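Local coordinates for nitrogenase molybdenum-iron protein alpha chain (Clostridium pasteurianum, PDB 4WES), which forms, with the beta chain, the molybdenum-iron component of nitrogenase, which reduces dinitrogen to ammonium at an iron-molybdenum-sulfur cluster, at residues 45-50 and 443-448. Numbering follows the deposited sequence. Where two conformers were deposited one is given.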
loop_
_atom_site.group_PDB
_atom_site.type_symbol
_atom_site.label_atom_id
_atom_site.label_comp_id
_atom_site.label_asym_id
_atom_site.label_seq_id
_atom_site.Cartn_x
_atom_site.Cartn_y
_atom_site.Cartn_z
ATOM N N PRO A 45 0.178 -28.272 -35.022
ATOM C CA PRO A 45 -0.723 -28.307 -33.874
ATOM C C PRO A 45 -0.120 -28.995 -32.661
ATOM O O PRO A 45 0.507 -30.047 -32.789
ATOM C CB PRO A 45 -1.940 -29.076 -34.413
ATOM C CG PRO A 45 -1.913 -28.794 -35.888
ATOM C CD PRO A 45 -0.453 -28.845 -36.224
ATOM N N GLY A 46 -0.310 -28.409 -31.491
ATOM C CA GLY A 46 0.065 -29.002 -30.219
ATOM C C GLY A 46 1.504 -28.810 -29.779
ATOM O O GLY A 46 1.870 -29.313 -28.711
ATOM N N ILE A 47 2.312 -28.068 -30.548
ATOM C CA ILE A 47 3.743 -27.975 -30.345
ATOM C C ILE A 47 4.164 -26.931 -29.278
ATOM O O ILE A 47 5.331 -26.897 -28.905
ATOM C CB ILE A 47 4.387 -27.766 -31.741
ATOM C CG1 ILE A 47 5.766 -28.432 -31.805
ATOM C CG2 ILE A 47 4.418 -26.290 -32.097
ATOM C CD1 ILE A 47 6.333 -28.714 -33.177
ATOM N N ILE A 48 3.206 -26.095 -28.851
ATOM C CA ILE A 48 3.461 -24.959 -27.943
ATOM C C ILE A 48 4.307 -23.891 -28.679
ATOM O O ILE A 48 5.500 -23.771 -28.509
ATOM C CB ILE A 48 3.990 -25.310 -26.544
ATOM C CG1 ILE A 48 3.092 -26.365 -25.900
ATOM C CG2 ILE A 48 4.042 -24.053 -25.686
ATOM C CD1 ILE A 48 3.525 -26.822 -24.516
ATOM N N THR A 49 3.601 -23.141 -29.510
ATOM C CA THR A 49 4.125 -22.044 -30.297
ATOM C C THR A 49 4.006 -20.732 -29.513
ATOM O O THR A 49 3.183 -20.607 -28.606
ATOM C CB THR A 49 3.316 -21.917 -31.622
ATOM O OG1 THR A 49 3.907 -20.902 -32.448
ATOM C CG2 THR A 49 1.840 -21.612 -31.406
ATOM N N ALA A 50 4.771 -19.738 -29.929
ATOM C CA ALA A 50 4.588 -18.375 -29.427
ATOM C C ALA A 50 3.703 -17.518 -30.346
ATOM O O ALA A 50 3.328 -16.425 -29.972
ATOM C CB ALA A 50 5.924 -17.698 -29.238
ATOM N N ASP A 443 9.953 -20.499 -35.745
ATOM C CA ASP A 443 8.813 -20.955 -34.946
ATOM C C ASP A 443 9.305 -21.859 -33.809
ATOM O O ASP A 443 8.777 -22.943 -33.558
ATOM C CB ASP A 443 7.752 -21.638 -35.820
ATOM C CG ASP A 443 6.370 -21.767 -35.162
ATOM O OD1 ASP A 443 6.116 -21.232 -34.061
ATOM O OD2 ASP A 443 5.518 -22.481 -35.788
ATOM N N MET A 444 10.307 -21.396 -33.091
ATOM C CA MET A 444 10.839 -22.118 -31.924
ATOM C C MET A 444 9.753 -22.392 -30.927
ATOM O O MET A 444 9.039 -21.468 -30.498
ATOM C CB MET A 444 11.916 -21.259 -31.251
ATOM C CG MET A 444 12.609 -21.996 -30.124
ATOM S SD MET A 444 13.695 -20.944 -29.119
ATOM C CE MET A 444 12.513 -19.949 -28.271
ATOM N N ASN A 445 9.640 -23.655 -30.520
ATOM C CA ASN A 445 8.631 -24.054 -29.545
ATOM C C ASN A 445 9.258 -24.336 -28.191
ATOM O O ASN A 445 10.465 -24.270 -28.024
ATOM C CB ASN A 445 7.809 -25.212 -30.092
ATOM C CG ASN A 445 8.651 -26.420 -30.374
ATOM O OD1 ASN A 445 9.400 -26.897 -29.507
ATOM N ND2 ASN A 445 8.536 -26.963 -31.587
ATOM N N HIS A 446 8.420 -24.671 -27.222
ATOM C CA HIS A 446 8.896 -24.891 -25.860
ATOM C C HIS A 446 9.931 -26.003 -25.800
ATOM O O HIS A 446 10.953 -25.857 -25.155
ATOM C CB HIS A 446 7.702 -25.200 -24.942
ATOM C CG HIS A 446 8.106 -25.505 -23.554
ATOM N ND1 HIS A 446 8.683 -24.571 -22.722
ATOM C CD2 HIS A 446 8.096 -26.671 -22.870
ATOM C CE1 HIS A 446 9.008 -25.157 -21.590
ATOM N NE2 HIS A 446 8.628 -26.410 -21.642
ATOM N N HIS A 447 9.650 -27.123 -26.470
ATOM C CA HIS A 447 10.609 -28.210 -26.527
ATOM C C HIS A 447 11.959 -27.745 -27.044
ATOM O O HIS A 447 13.012 -28.037 -26.446
ATOM C CB HIS A 447 10.070 -29.345 -27.437
ATOM C CG HIS A 447 11.125 -30.305 -27.842
ATOM N ND1 HIS A 447 11.580 -31.304 -27.000
ATOM C CD2 HIS A 447 11.903 -30.361 -28.955
ATOM C CE1 HIS A 447 12.582 -31.928 -27.583
ATOM N NE2 HIS A 447 12.797 -31.392 -28.771
ATOM N N ASP A 448 11.956 -27.040 -28.175
ATOM C CA ASP A 448 13.194 -26.608 -28.780
ATOM C C ASP A 448 13.966 -25.709 -27.797
ATOM O O ASP A 448 15.186 -25.819 -27.629
ATOM C CB ASP A 448 12.916 -25.776 -30.034
ATOM C CG ASP A 448 12.163 -26.474 -31.119
ATOM O OD1 ASP A 448 12.232 -27.727 -31.215
ATOM O OD2 ASP A 448 11.493 -25.711 -31.864
HETATM O O HOH W 1 7.047 -20.110 -31.769
#
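Thr49 OG1 donates a hydrogen bond to Asp443 OD1, 2.8 Å away, on the syn lone pair of the carboxylate. A chi1 of -175° sets Thr49 OG1 anti to its backbone N, and one of -163° does the same for Asp443 CG. OG1 is also hydrogen-bonded to Arg51 N, a double role suited to a small hydroxyl residue. A water donates to Asp443 OD1 and to Met444 O and accepts from Ala50 N at 3.0 Å, giving that carboxylate oxygen a second partner and tying the two loops together.

Further along, Ile48 O receives a weak, bent bond from His446 N (3.3 Å). Beside it, Ile48 CG2 packs 3.9 Å from His446 CB, the two side chains pointing the same way, while the imidazole meets the ring of Tyr216 of the beta chain. In the conformer given, Ile47 is crossed at about a right angle by Asn445, whose ND2 is hydrogen-bonded to Tyr13 OH.

Asn445 suits the N-cap because its short side chain offers an acceptor to a helix N-H: chi1 61° sets CG between the backbone N and the carbonyl carbon, and from there OD1 accepts from Asp448 N at 2.9 Å. Asp448 supplies the acceptor for the N-cap's own N-H, OD2 taking Asn445 N at 3.1 Å from above the carboxylate plane, and also pairs with Arg21. These reciprocal bonds make a capping box, the classic N-terminal start of an alpha-helix, here opening helix 446-456 at the alpha-beta subunit interface.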